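Local structure of transcriptional regulator (Saccharomonospora viridis, 4KWA) at residues A[133-138]-A[146-151]; A[157-162]-A[176-181]; A[14-19]-A[28-33]; A[20-25]-A[46-51]. The protein probably binds DNA as a dimeric TetR-family transcriptional repressor, and holds a choline ion in its C-terminal ligand-binding domain. One frame throughout, in Å; residues are numbered along the deposited sequence.

Interaction 1: residues A[133-138]-A[146-151]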
loop_
_atom_site.group_PDB
_atom_site.type_symbol
_atom_site.label_atom_id
_atom_site.label_comp_id
_atom_site.label_asym_id
_atom_site.label_seq_id
_atom_site.Cartn_x
_atom_site.Cartn_y
_atom_site.Cartn_z
ATOM N N THR A 133 -3.194 22.918 -3.630
ATOM C CA THR A 133 -4.539 23.197 -3.074
ATOM C C THR A 133 -4.480 23.758 -1.631
ATOM O O THR A 133 -5.212 24.681 -1.238
ATOM C CB THR A 133 -5.341 21.933 -3.158
ATOM O OG1 THR A 133 -5.269 21.526 -4.556
ATOM C CG2 THR A 133 -6.857 22.141 -2.719
ATOM N N ILE A 134 -3.607 23.155 -0.840
ATOM C CA ILE A 134 -3.354 23.624 0.503
ATOM C C ILE A 134 -2.929 25.073 0.509
ATOM O O ILE A 134 -3.540 25.848 1.268
ATOM C CB ILE A 134 -2.381 22.676 1.247
ATOM C CG1 ILE A 134 -3.111 21.343 1.449
ATOM C CG2 ILE A 134 -1.962 23.260 2.569
ATOM C CD1 ILE A 134 -2.170 20.186 1.748
ATOM N N ARG A 135 -1.927 25.459 -0.306
ATOM C CA ARG A 135 -1.480 26.851 -0.333
ATOM C C ARG A 135 -2.582 27.797 -0.841
ATOM O O ARG A 135 -2.702 28.939 -0.432
ATOM C CB ARG A 135 -0.197 26.968 -1.206
ATOM C CG ARG A 135 0.933 26.136 -0.647
ATOM C CD ARG A 135 2.192 26.252 -1.518
ATOM N NE ARG A 135 3.292 25.342 -1.203
ATOM C CZ ARG A 135 3.614 24.304 -1.985
ATOM N NH1 ARG A 135 2.962 24.098 -3.187
ATOM N NH2 ARG A 135 4.626 23.562 -1.658
ATOM N N THR A 136 -3.459 27.344 -1.726
ATOM C CA THR A 136 -4.553 28.263 -2.083
ATOM C C THR A 136 -5.515 28.506 -0.880
ATOM O O THR A 136 -5.921 29.664 -0.645
ATOM C CB THR A 136 -5.349 27.733 -3.307
ATOM O OG1 THR A 136 -4.479 27.496 -4.394
ATOM C CG2 THR A 136 -6.404 28.681 -3.791
ATOM N N GLY A 137 -5.934 27.444 -0.214
ATOM C CA GLY A 137 -6.850 27.559 0.954
ATOM C C GLY A 137 -6.190 28.391 2.051
ATOM O O GLY A 137 -6.867 29.091 2.842
ATOM N N GLN A 138 -4.848 28.317 2.134
ATOM C CA GLN A 138 -4.119 29.113 3.087
ATOM C C GLN A 138 -4.246 30.555 2.697
ATOM O O GLN A 138 -4.569 31.379 3.569
ATOM C CB GLN A 138 -2.653 28.685 3.171
ATOM C CG GLN A 138 -2.505 27.402 3.956
ATOM C CD GLN A 138 -1.082 26.805 3.939
ATOM O OE1 GLN A 138 -0.277 27.051 3.035
ATOM N NE2 GLN A 138 -0.839 25.963 4.863
ATOM N N GLN A 146 0.724 26.041 7.801
ATOM C CA GLN A 146 1.367 24.820 8.115
ATOM C C GLN A 146 2.176 24.527 6.842
ATOM O O GLN A 146 1.819 25.036 5.742
ATOM C CB GLN A 146 0.211 23.841 8.229
ATOM C CG GLN A 146 0.310 22.621 9.038
ATOM C CD GLN A 146 -0.807 21.629 8.628
ATOM O OE1 GLN A 146 -2.064 21.899 8.616
ATOM N NE2 GLN A 146 -0.352 20.480 8.291
ATOM N N ASP A 147 3.245 23.751 6.959
ATOM C CA ASP A 147 4.031 23.415 5.772
ATOM C C ASP A 147 3.175 22.491 4.882
ATOM O O ASP A 147 2.712 21.402 5.290
ATOM C CB ASP A 147 5.338 22.788 6.180
ATOM C CG ASP A 147 6.176 22.366 5.037
ATOM O OD1 ASP A 147 5.790 21.442 4.319
ATOM O OD2 ASP A 147 7.293 22.909 4.896
ATOM N N ALA A 148 2.920 22.977 3.682
ATOM C CA ALA A 148 2.089 22.264 2.716
ATOM C C ALA A 148 2.709 21.034 2.161
ATOM O O ALA A 148 2.012 20.128 1.716
ATOM C CB ALA A 148 1.707 23.181 1.573
ATOM N N ASP A 149 4.020 20.992 2.122
ATOM C CA ASP A 149 4.664 19.808 1.636
ATOM C C ASP A 149 4.528 18.630 2.677
ATOM O O ASP A 149 4.310 17.470 2.296
ATOM C CB ASP A 149 6.164 20.157 1.463
ATOM C CG ASP A 149 6.492 20.851 0.153
ATOM O OD1 ASP A 149 6.645 20.135 -0.849
ATOM O OD2 ASP A 149 6.774 22.070 0.130
ATOM N N GLU A 150 4.753 18.924 3.945
ATOM C CA GLU A 150 4.634 17.892 4.999
ATOM C C GLU A 150 3.204 17.399 5.041
ATOM O O GLU A 150 2.966 16.171 5.161
ATOM C CB GLU A 150 5.043 18.421 6.389
ATOM C CG GLU A 150 6.541 18.611 6.619
ATOM C CD GLU A 150 7.367 17.308 6.788
ATOM O OE1 GLU A 150 8.529 17.464 7.232
ATOM O OE2 GLU A 150 6.917 16.146 6.524
ATOM N N LEU A 151 2.268 18.344 4.885
ATOM C CA LEU A 151 0.848 18.046 4.867
ATOM C C LEU A 151 0.470 17.243 3.635
ATOM O O LEU A 151 -0.306 16.325 3.759
ATOM C CB LEU A 151 0.016 19.319 5.018
ATOM C CG LEU A 151 -1.505 19.084 4.956
ATOM C CD1 LEU A 151 -1.924 18.006 5.950
ATOM C CD2 LEU A 151 -2.276 20.368 5.263
HETATM O O HOH W 1 5.452 21.719 -3.072
HETATM O O HOH W 2 2.194 26.556 3.442
#

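Interaction 2: residues A[157-162]-A[176-181]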
loop_
_atom_site.group_PDB
_atom_site.type_symbol
_atom_site.label_atom_id
_atom_site.label_comp_id
_atom_site.label_asym_id
_atom_site.label_seq_id
_atom_site.Cartn_x
_atom_site.Cartn_y
_atom_site.Cartn_z
ATOM N N ALA A 157 -0.163 9.828 2.162
ATOM C CA ALA A 157 0.109 8.629 2.942
ATOM C C ALA A 157 -1.147 8.070 3.615
ATOM O O ALA A 157 -1.397 6.799 3.521
ATOM C CB ALA A 157 1.251 8.823 3.911
ATOM N N LEU A 158 -1.942 8.959 4.239
ATOM C CA LEU A 158 -3.159 8.577 4.952
ATOM C C LEU A 158 -4.129 7.928 3.956
ATOM O O LEU A 158 -4.712 6.881 4.176
ATOM C CB LEU A 158 -3.749 9.785 5.637
ATOM C CG LEU A 158 -5.045 9.556 6.428
ATOM C CD1 LEU A 158 -4.887 8.475 7.490
ATOM C CD2 LEU A 158 -5.531 10.821 7.093
ATOM N N ILE A 159 -4.253 8.576 2.820
ATOM C CA ILE A 159 -5.121 8.061 1.802
ATOM C C ILE A 159 -4.752 6.679 1.382
ATOM O O ILE A 159 -5.626 5.807 1.269
ATOM C CB ILE A 159 -5.189 8.995 0.585
ATOM C CG1 ILE A 159 -5.943 10.283 0.935
ATOM C CG2 ILE A 159 -5.732 8.206 -0.627
ATOM C CD1 ILE A 159 -5.786 11.395 -0.064
ATOM N N ASP A 160 -3.493 6.464 1.019
ATOM C CA ASP A 160 -3.020 5.098 0.596
ATOM C C ASP A 160 -3.234 4.004 1.690
ATOM O O ASP A 160 -3.712 2.919 1.434
ATOM C CB ASP A 160 -1.557 5.181 0.204
ATOM C CG ASP A 160 -1.344 5.853 -1.103
ATOM O OD1 ASP A 160 -2.280 5.965 -1.877
ATOM O OD2 ASP A 160 -0.247 6.208 -1.365
ATOM N N GLY A 161 -2.933 4.336 2.930
ATOM C CA GLY A 161 -3.153 3.459 4.027
ATOM C C GLY A 161 -4.603 3.047 4.274
ATOM O O GLY A 161 -4.917 1.892 4.594
ATOM N N LEU A 162 -5.477 4.008 4.197
ATOM C CA LEU A 162 -6.901 3.779 4.351
ATOM C C LEU A 162 -7.362 2.966 3.214
ATOM O O LEU A 162 -8.157 2.010 3.445
ATOM C CB LEU A 162 -7.663 5.130 4.462
ATOM C CG LEU A 162 -7.379 5.908 5.777
ATOM C CD1 LEU A 162 -7.993 7.279 5.546
ATOM C CD2 LEU A 162 -8.063 5.182 6.942
ATOM N N ASP A 176 -17.421 4.389 2.873
ATOM C CA ASP A 176 -18.060 5.441 3.691
ATOM C C ASP A 176 -17.207 5.780 4.901
ATOM O O ASP A 176 -17.012 6.943 5.226
ATOM C CB ASP A 176 -19.472 5.025 4.175
ATOM C CG ASP A 176 -20.528 4.996 3.039
ATOM O OD1 ASP A 176 -20.442 5.745 2.063
ATOM O OD2 ASP A 176 -21.503 4.238 3.174
ATOM N N HIS A 177 -16.607 4.760 5.532
ATOM C CA HIS A 177 -15.770 5.018 6.739
ATOM C C HIS A 177 -14.487 5.780 6.368
ATOM O O HIS A 177 -14.104 6.708 7.048
ATOM C CB HIS A 177 -15.549 3.759 7.531
ATOM C CG HIS A 177 -16.826 3.227 8.152
ATOM N ND1 HIS A 177 -17.411 2.024 7.784
ATOM C CD2 HIS A 177 -17.665 3.776 9.075
ATOM C CE1 HIS A 177 -18.513 1.834 8.491
ATOM N NE2 HIS A 177 -18.692 2.883 9.279
HETATM N N MSE A 178 -13.883 5.395 5.248
HETATM C CA MSE A 178 -12.677 6.081 4.759
HETATM C C MSE A 178 -12.997 7.552 4.452
HETATM O O MSE A 178 -12.198 8.479 4.719
HETATM C CB MSE A 178 -12.229 5.305 3.481
HETATM C CG MSE A 178 -11.155 6.079 2.766
HETATM SE SE MSE A 178 -10.293 4.868 1.447
HETATM C CE MSE A 178 -9.013 6.096 0.738
ATOM N N ARG A 179 -14.109 7.760 3.790
ATOM C CA ARG A 179 -14.585 9.093 3.462
ATOM C C ARG A 179 -14.731 9.932 4.705
ATOM O O ARG A 179 -14.234 11.009 4.743
ATOM C CB ARG A 179 -15.901 9.093 2.682
ATOM C CG ARG A 179 -16.310 10.455 2.180
ATOM C CD ARG A 179 -17.652 10.479 1.474
ATOM N NE ARG A 179 -17.641 9.764 0.223
ATOM C CZ ARG A 179 -18.250 8.614 0.008
ATOM N NH1 ARG A 179 -18.935 8.019 0.938
ATOM N NH2 ARG A 179 -18.176 8.044 -1.161
ATOM N N GLN A 180 -15.407 9.384 5.711
ATOM C CA GLN A 180 -15.598 10.049 7.022
ATOM C C GLN A 180 -14.255 10.367 7.739
ATOM O O GLN A 180 -14.030 11.479 8.188
ATOM C CB GLN A 180 -16.473 9.159 7.951
ATOM C CG GLN A 180 -17.026 9.973 9.142
ATOM C CD GLN A 180 -18.181 9.283 9.866
ATOM O OE1 GLN A 180 -19.072 9.940 10.413
ATOM N NE2 GLN A 180 -18.192 7.959 9.832
ATOM N N HIS A 181 -13.380 9.373 7.784
ATOM C CA HIS A 181 -12.065 9.585 8.382
ATOM C C HIS A 181 -11.289 10.729 7.712
ATOM O O HIS A 181 -10.651 11.572 8.350
ATOM C CB HIS A 181 -11.276 8.250 8.336
ATOM C CG HIS A 181 -9.997 8.315 9.122
ATOM N ND1 HIS A 181 -9.877 7.763 10.389
ATOM C CD2 HIS A 181 -8.873 9.040 8.930
ATOM C CE1 HIS A 181 -8.700 8.085 10.895
ATOM N NE2 HIS A 181 -8.054 8.825 10.023
#

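Interaction 3: residues A[14-19]-A[28-33]. With EDO (1,2-ethanediol), chain D.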
loop_
_atom_site.group_PDB
_atom_site.type_symbol
_atom_site.label_atom_id
_atom_site.label_comp_id
_atom_site.label_asym_id
_atom_site.label_seq_id
_atom_site.Cartn_x
_atom_site.Cartn_y
_atom_site.Cartn_z
ATOM N N TRP A 14 -6.267 -3.773 -18.645
ATOM C CA TRP A 14 -6.409 -3.066 -17.366
ATOM C C TRP A 14 -7.405 -3.685 -16.420
ATOM O O TRP A 14 -7.106 -4.001 -15.253
ATOM C CB TRP A 14 -6.830 -1.601 -17.599
ATOM C CG TRP A 14 -6.923 -0.775 -16.314
ATOM C CD1 TRP A 14 -8.063 -0.447 -15.559
ATOM C CD2 TRP A 14 -5.814 -0.145 -15.655
ATOM N NE1 TRP A 14 -7.670 0.311 -14.464
ATOM C CE2 TRP A 14 -6.313 0.530 -14.523
ATOM C CE3 TRP A 14 -4.451 -0.112 -15.912
ATOM C CZ2 TRP A 14 -5.478 1.258 -13.640
ATOM C CZ3 TRP A 14 -3.604 0.628 -15.042
ATOM C CH2 TRP A 14 -4.147 1.314 -13.912
ATOM N N ARG A 15 -8.567 -4.001 -16.990
ATOM C CA ARG A 15 -9.653 -4.628 -16.263
ATOM C C ARG A 15 -9.322 -6.056 -15.769
ATOM O O ARG A 15 -9.539 -6.376 -14.584
ATOM C CB ARG A 15 -10.924 -4.557 -17.115
ATOM C CG ARG A 15 -12.172 -5.101 -16.416
ATOM C CD ARG A 15 -13.408 -5.019 -17.238
ATOM N NE ARG A 15 -13.322 -5.520 -18.601
ATOM C CZ ARG A 15 -13.136 -4.697 -19.616
ATOM N NH1 ARG A 15 -12.972 -3.407 -19.354
ATOM N NH2 ARG A 15 -13.033 -5.133 -20.823
ATOM N N LEU A 16 -8.677 -6.835 -16.641
ATOM C CA LEU A 16 -8.252 -8.168 -16.282
ATOM C C LEU A 16 -7.158 -8.157 -15.198
ATOM O O LEU A 16 -7.213 -8.933 -14.232
ATOM C CB LEU A 16 -7.836 -8.928 -17.533
ATOM C CG LEU A 16 -8.870 -9.253 -18.617
ATOM C CD1 LEU A 16 -8.251 -10.045 -19.785
ATOM C CD2 LEU A 16 -9.981 -10.044 -17.915
ATOM N N ILE A 17 -6.239 -7.242 -15.338
ATOM C CA ILE A 17 -5.133 -7.095 -14.386
ATOM C C ILE A 17 -5.734 -6.675 -13.005
ATOM O O ILE A 17 -5.360 -7.183 -11.979
ATOM C CB ILE A 17 -4.126 -6.052 -14.913
ATOM C CG1 ILE A 17 -3.319 -6.642 -16.075
ATOM C CG2 ILE A 17 -3.162 -5.613 -13.783
ATOM C CD1 ILE A 17 -2.548 -5.656 -16.914
ATOM N N ALA A 18 -6.682 -5.754 -13.021
ATOM C CA ALA A 18 -7.359 -5.315 -11.791
ATOM C C ALA A 18 -8.092 -6.405 -11.082
ATOM O O ALA A 18 -7.978 -6.622 -9.862
ATOM C CB ALA A 18 -8.319 -4.203 -12.144
ATOM N N ARG A 19 -8.867 -7.175 -11.847
ATOM C CA ARG A 19 -9.736 -8.163 -11.199
ATOM C C ARG A 19 -9.146 -9.535 -10.962
ATOM O O ARG A 19 -9.615 -10.273 -10.083
ATOM C CB ARG A 19 -11.010 -8.237 -12.043
ATOM C CG ARG A 19 -11.568 -6.849 -12.151
ATOM C CD ARG A 19 -12.935 -6.795 -12.757
ATOM N NE ARG A 19 -13.320 -5.416 -12.873
ATOM C CZ ARG A 19 -14.462 -5.000 -13.431
ATOM N NH1 ARG A 19 -14.723 -3.712 -13.542
ATOM N NH2 ARG A 19 -15.320 -5.867 -13.918
ATOM N N HIS A 28 -3.735 -15.006 -23.892
ATOM C CA HIS A 28 -4.926 -15.567 -24.545
ATOM C C HIS A 28 -6.201 -15.116 -23.814
ATOM O O HIS A 28 -7.245 -15.176 -24.372
ATOM C CB HIS A 28 -4.890 -17.080 -24.647
ATOM C CG HIS A 28 -5.398 -17.787 -23.433
ATOM N ND1 HIS A 28 -4.587 -18.128 -22.365
ATOM C CD2 HIS A 28 -6.644 -18.217 -23.105
ATOM C CE1 HIS A 28 -5.305 -18.732 -21.432
ATOM N NE2 HIS A 28 -6.560 -18.788 -21.852
ATOM N N ASP A 29 -6.098 -14.718 -22.546
ATOM C CA ASP A 29 -7.294 -14.208 -21.796
ATOM C C ASP A 29 -7.699 -12.898 -22.463
ATOM O O ASP A 29 -8.902 -12.591 -22.628
ATOM C CB ASP A 29 -6.951 -13.942 -20.347
ATOM C CG ASP A 29 -6.633 -15.179 -19.591
ATOM O OD1 ASP A 29 -7.372 -16.149 -19.802
ATOM O OD2 ASP A 29 -5.722 -15.159 -18.702
ATOM N N ILE A 30 -6.707 -12.081 -22.777
ATOM C CA ILE A 30 -6.989 -10.830 -23.481
ATOM C C ILE A 30 -7.526 -11.069 -24.882
ATOM O O ILE A 30 -8.580 -10.523 -25.281
ATOM C CB ILE A 30 -5.755 -9.938 -23.532
ATOM C CG1 ILE A 30 -5.289 -9.672 -22.152
ATOM C CG2 ILE A 30 -6.047 -8.578 -24.132
ATOM C CD1 ILE A 30 -3.845 -9.190 -22.007
ATOM N N ALA A 31 -6.890 -11.979 -25.613
ATOM C CA ALA A 31 -7.263 -12.272 -27.002
ATOM C C ALA A 31 -8.669 -12.867 -27.069
ATOM O O ALA A 31 -9.436 -12.489 -27.963
ATOM C CB ALA A 31 -6.257 -13.183 -27.620
ATOM N N SER A 32 -9.031 -13.723 -26.098
ATOM C CA SER A 32 -10.382 -14.332 -26.046
ATOM C C SER A 32 -11.473 -13.310 -25.797
ATOM O O SER A 32 -12.601 -13.370 -26.332
ATOM C CB SER A 32 -10.477 -15.334 -24.883
ATOM O OG SER A 32 -9.829 -16.512 -25.277
ATOM N N GLU A 33 -11.193 -12.420 -24.909
ATOM C CA GLU A 33 -12.152 -11.409 -24.541
ATOM C C GLU A 33 -12.471 -10.499 -25.687
ATOM O O GLU A 33 -13.604 -10.000 -25.823
ATOM C CB GLU A 33 -11.535 -10.612 -23.429
ATOM C CG GLU A 33 -12.318 -9.416 -22.961
ATOM C CD GLU A 33 -12.827 -9.521 -21.588
ATOM O OE1 GLU A 33 -13.238 -8.424 -21.155
ATOM O OE2 GLU A 33 -12.808 -10.629 -20.983
HETATM C C1 EDO D . -13.862 -8.682 -16.901
HETATM O O1 EDO D . -13.595 -8.466 -18.394
HETATM C C2 EDO D . -12.631 -8.867 -16.002
HETATM O O2 EDO D . -12.402 -10.089 -15.201
#

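Interaction 4: residues A[20-25]-A[46-51]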
loop_
_atom_site.group_PDB
_atom_site.type_symbol
_atom_site.label_atom_id
_atom_site.label_comp_id
_atom_site.label_asym_id
_atom_site.label_seq_id
_atom_site.Cartn_x
_atom_site.Cartn_y
_atom_site.Cartn_z
ATOM N N ARG A 20 -8.102 -9.884 -11.698
ATOM C CA ARG A 20 -7.483 -11.199 -11.589
ATOM C C ARG A 20 -6.045 -11.229 -11.108
ATOM O O ARG A 20 -5.583 -12.284 -10.663
ATOM C CB ARG A 20 -7.563 -11.899 -12.969
ATOM C CG ARG A 20 -8.979 -12.083 -13.560
ATOM C CD ARG A 20 -8.929 -13.102 -14.726
ATOM N NE ARG A 20 -9.973 -12.946 -15.735
ATOM C CZ ARG A 20 -10.058 -13.681 -16.855
ATOM N NH1 ARG A 20 -9.194 -14.644 -17.100
ATOM N NH2 ARG A 20 -11.045 -13.483 -17.704
ATOM N N GLY A 21 -5.381 -10.083 -11.225
ATOM C CA GLY A 21 -3.980 -9.904 -10.925
ATOM C C GLY A 21 -3.088 -10.134 -12.160
ATOM O O GLY A 21 -3.234 -11.109 -12.958
ATOM N N TYR A 22 -2.173 -9.165 -12.349
ATOM C CA TYR A 22 -1.246 -9.115 -13.447
ATOM C C TYR A 22 -0.584 -10.426 -13.775
ATOM O O TYR A 22 -0.547 -10.815 -14.941
ATOM C CB TYR A 22 -0.139 -8.095 -13.125
ATOM C CG TYR A 22 0.939 -8.106 -14.126
ATOM C CD1 TYR A 22 0.751 -7.581 -15.391
ATOM C CD2 TYR A 22 2.194 -8.553 -13.796
ATOM C CE1 TYR A 22 1.756 -7.584 -16.320
ATOM C CE2 TYR A 22 3.223 -8.519 -14.739
ATOM C CZ TYR A 22 2.993 -8.019 -15.973
ATOM O OH TYR A 22 4.006 -8.038 -16.904
ATOM N N HIS A 23 -0.118 -11.158 -12.761
ATOM C CA HIS A 23 0.596 -12.470 -13.052
ATOM C C HIS A 23 -0.321 -13.647 -13.421
ATOM O O HIS A 23 0.150 -14.723 -13.876
ATOM C CB HIS A 23 1.547 -12.796 -11.915
ATOM C CG HIS A 23 2.674 -11.770 -11.786
ATOM N ND1 HIS A 23 3.771 -11.754 -12.620
ATOM C CD2 HIS A 23 2.856 -10.756 -10.902
ATOM C CE1 HIS A 23 4.579 -10.756 -12.260
ATOM N NE2 HIS A 23 4.054 -10.157 -11.201
ATOM N N ASN A 24 -1.613 -13.462 -13.184
ATOM C CA ASN A 24 -2.627 -14.438 -13.500
ATOM C C ASN A 24 -3.285 -14.140 -14.801
ATOM O O ASN A 24 -4.136 -14.878 -15.206
ATOM C CB ASN A 24 -3.675 -14.516 -12.402
ATOM C CG ASN A 24 -3.054 -14.853 -11.074
ATOM O OD1 ASN A 24 -2.258 -15.745 -11.011
ATOM N ND2 ASN A 24 -3.367 -14.100 -10.039
ATOM N N VAL A 25 -2.986 -13.012 -15.405
ATOM C CA VAL A 25 -3.541 -12.742 -16.708
ATOM C C VAL A 25 -2.627 -13.218 -17.834
ATOM O O VAL A 25 -1.495 -12.757 -17.965
ATOM C CB VAL A 25 -3.713 -11.259 -16.899
ATOM C CG1 VAL A 25 -4.067 -10.962 -18.345
ATOM C CG2 VAL A 25 -4.789 -10.733 -16.000
ATOM N N PRO A 46 5.186 -6.473 -27.227
ATOM C CA PRO A 46 6.040 -7.661 -27.260
ATOM C C PRO A 46 6.229 -8.376 -25.967
ATOM O O PRO A 46 6.706 -9.514 -26.010
ATOM C CB PRO A 46 7.382 -7.138 -27.830
ATOM C CG PRO A 46 7.047 -5.851 -28.500
ATOM C CD PRO A 46 5.900 -5.285 -27.693
ATOM N N SER A 47 5.914 -7.751 -24.817
ATOM C CA SER A 47 6.035 -8.470 -23.618
ATOM C C SER A 47 4.906 -8.024 -22.726
ATOM O O SER A 47 4.334 -6.921 -22.842
ATOM C CB SER A 47 7.344 -8.151 -22.914
ATOM O OG SER A 47 7.157 -6.958 -22.198
ATOM N N LYS A 48 4.639 -8.896 -21.784
ATOM C CA LYS A 48 3.573 -8.643 -20.877
ATOM C C LYS A 48 3.821 -7.327 -20.123
ATOM O O LYS A 48 2.877 -6.529 -19.898
ATOM C CB LYS A 48 3.554 -9.802 -19.921
ATOM C CG LYS A 48 2.221 -10.003 -19.356
ATOM C CD LYS A 48 2.266 -11.196 -18.482
ATOM C CE LYS A 48 0.965 -11.144 -17.724
ATOM N NZ LYS A 48 0.948 -12.310 -16.821
ATOM N N LYS A 49 5.075 -7.126 -19.672
ATOM C CA LYS A 49 5.436 -5.895 -18.924
ATOM C C LYS A 49 5.144 -4.701 -19.745
ATOM O O LYS A 49 4.886 -3.610 -19.211
ATOM C CB LYS A 49 6.933 -5.848 -18.480
ATOM C CG LYS A 49 7.281 -6.805 -17.358
ATOM C CD LYS A 49 8.767 -6.760 -16.984
ATOM C CE LYS A 49 9.697 -7.154 -18.122
ATOM N NZ LYS A 49 11.117 -7.246 -17.667
ATOM N N ASP A 50 5.242 -4.826 -21.062
ATOM C CA ASP A 50 4.855 -3.675 -21.869
ATOM C C ASP A 50 3.384 -3.415 -21.834
ATOM O O ASP A 50 2.990 -2.235 -21.878
ATOM C CB ASP A 50 5.260 -3.773 -23.319
ATOM C CG ASP A 50 6.630 -3.235 -23.545
ATOM O OD1 ASP A 50 7.575 -3.692 -22.850
ATOM O OD2 ASP A 50 6.739 -2.321 -24.381
ATOM N N ILE A 51 2.556 -4.472 -21.812
ATOM C CA ILE A 51 1.093 -4.253 -21.684
ATOM C C ILE A 51 0.805 -3.500 -20.343
ATOM O O ILE A 51 0.027 -2.536 -20.326
ATOM C CB ILE A 51 0.281 -5.553 -21.737
ATOM C CG1 ILE A 51 0.583 -6.266 -23.047
ATOM C CG2 ILE A 51 -1.240 -5.231 -21.591
ATOM C CD1 ILE A 51 -0.161 -7.569 -23.182
HETATM O O HOH W 3 3.416 -12.603 -15.174
#

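Interaction 1: residues A[133-138]-A[146-151]
Arg-135 and Ile-134 of helix 113-139 pack on Ala-148 and Leu-151 in a helical hairpin of the all-helical BetI-type C-terminal domain, the turn from helix 113-139 into helix 148-168. Along Arg-135, CB leads to CG, and Arg-135 CG lies against Ala-148 CB at 3.8 Å. The chain then runs extended from CG to NE, and Arg-135 NE passes Ala-148 CB at 3.9 Å, so that this methyl sits over one face of the guanidinium. At the tip, Arg-135 NH2 meets Asp-149 OD2 at 3.2 Å in the guanidinium plane; this salt bridge is a bent, weak hydrogen bond (121° at the hydrogen), with the carboxylate plane turned 65° away. Asp-149 OD1 bonds the Tyr-127 hydroxyl. Deeper in, Ile-134 CD1 presses on Leu-151 CG at a tight 3.5 Å, and Phe-185 and Ile-190 of helix 175-190 also touch Leu-151. Asp-147 caps the new helix, its OD1 accepting from Glu-150 N at 2.7 Å. At the loop, Gln-138 NE2 donates to Gln-146 O at 2.9 Å and also bonds Arg-144 O. A water donates to both Gln-138 OE1 and Gln-146 O, lying 2.8 Å from Gln-146 O.

Interaction 2: residues A[157-162]-A[176-181]
The His-181 imidazole, in the antiparallel helix pair of the BetI-type C-terminal domain, has Leu-162 CD2 over one face, 4.3 Å above the plane and offset toward the rim, while Leu-162 CD1 approaches His-181 CD2 at 3.9 Å. Leu-158 CD1 comes obliquely to His-181 NE2. The ring's nitrogens face the dimer partner: ND1 bonds Glu-150 and NE2 bonds Arg-154, both of the second subunit. Segments 157-162 and 176-181 of helices 148-168 and 175-190 run nearly antiparallel (162°), and these helices contribute to the dimer interface, as is usual in TetR-family regulators. The other half of the contact is carried by Met-178, modelled as selenomethionine, which also touches Leu-89 and Pro-90. Its CG is anti to the backbone N (chi1 170°) and the chain beyond is extended, passing Leu-162 CB, which meets Met-178 CG at 4.0 Å. Ile-159, which lies close to the bound choline, crosses Met-178 at about a right angle; Asp-160, the next residue, touches the ligand. The selenomethionine methyl, Met-178 CE, ends 3.4 Å from the backbone oxygen Ile-159 O.

Interaction 3: residues A[14-19]-A[28-33]
The predicted helix-turn-helix motif of the N-terminal DNA-binding domain begins with helix 27-34, which here packs against helix 2-20; the short segments 14-19 and 28-33 lie at 128°, their axes 10.8 Å apart at closest approach. Leu-16 carries the apolar part. Its CG lies anti to the carbonyl carbon, and its two methyls divide the work: Leu-16 CD1 reaches Ile-30 CG1 at 3.8 Å and passes beside Asp-29 O and CB, whereas Leu-16 CD2 turns to a bound 1,2-ethanediol, probably from the crystallisation liquor, touching its C2 at 3.5 Å. Beside this apolar contact, Arg-15 and Glu-33 form a salt bridge. Arg-15 NH2 points almost straight at Glu-33 OE1 (173° at the hydrogen), but the 3.3 Å separation makes the bond weak. The carboxylate oxygen lies at the edge of the guanidinium, and the two flat groups are only 24° from coplanar. The diol sits beside the same pair: Arg-15 NE donates to its O1 at 3.0 Å, and that O1 lies 2.8 Å from Glu-33 OE1. Arg-15 CG also lies 3.7 Å above the centre of the Arg-19 guanidinium, while Arg-19 pairs with Asp-97. Val-25 of the connecting loop touches both Leu-16 and Ile-30, and elsewhere on helix 2-20 Trp-14 packs against helices 48-71 and 94-109.

Interaction 4: residues A[20-25]-A[46-51]
Lys-48, in the first turn of helix 48-71, reaches across to the 3-10 turn at 22-24 that follows helix 2-20, joining two parts of the TetR-type DNA-binding domain. Its CG is anti to the backbone N (chi1 -154°) and the rest of the chain is extended, carrying NZ to two carbonyls. Lys-48 NZ donates to Val-25 O at 2.7 Å and to Tyr-22 O at 2.8 Å. A water accepts a third bond from NZ and also lies 2.7 Å from His-23 ND1; the other ring nitrogen of His-23 bonds Glu-108. On its way the lysine slides over one face of the Tyr-22 ring. CE makes a CH-pi contact, and Lys-48 NZ stands 4.7 Å from the Tyr-22 ring centroid, just 4° off the normal, in a cation-pi arrangement. Tyr-22 OH lies 3.5 Å from both Lys-48 CB and Lys-49 CG; Lys-49 N is 3.1 Å from Tyr-22 OH, but the poor angle rules out a hydrogen bond. Tyr-22 N bonds Gln-104. Within the segments, Asn-24 ND2 donates to Arg-20 O, in the carbonyl plane, and Ser-47 OG, the N-cap, accepts from Asp-50 N at 3.1 Å. The His-23 ring meets His-23 of the second subunit, and Asn-24 packs on that same histidine. With three bonds and an aromatic face around it, the ammonium is probably held in its charged form, coupling the turn to the start of helix 48-71.

In the fold
The four contacts form two groups. Interactions 3 and 4 lie side by side in the DNA-binding domain, their centres 9 Å apart and their segments alternating along the chain. Val-25 CG2 packs against Leu-16 O at 3.5 Å, and a weak ion pair links Arg-20 to Asp-29. Interactions 1 and 2 share helix 148-168 in the C-terminal domain, with centres 19 Å apart. Interaction 2 includes Asp-160, which lines the choline pocket with Gln-88 and Trp-99. The centres of interactions 2 and 3 are 29 Å apart, as are those of interactions 2 and 4; interactions 1 and 3 are 41 Å apart. Interactions 2 and 4 both touch the second subunit, and Glu-150 of segment 146-151 bonds His-181 there, so interaction 1 meets interaction 2 across the dimer.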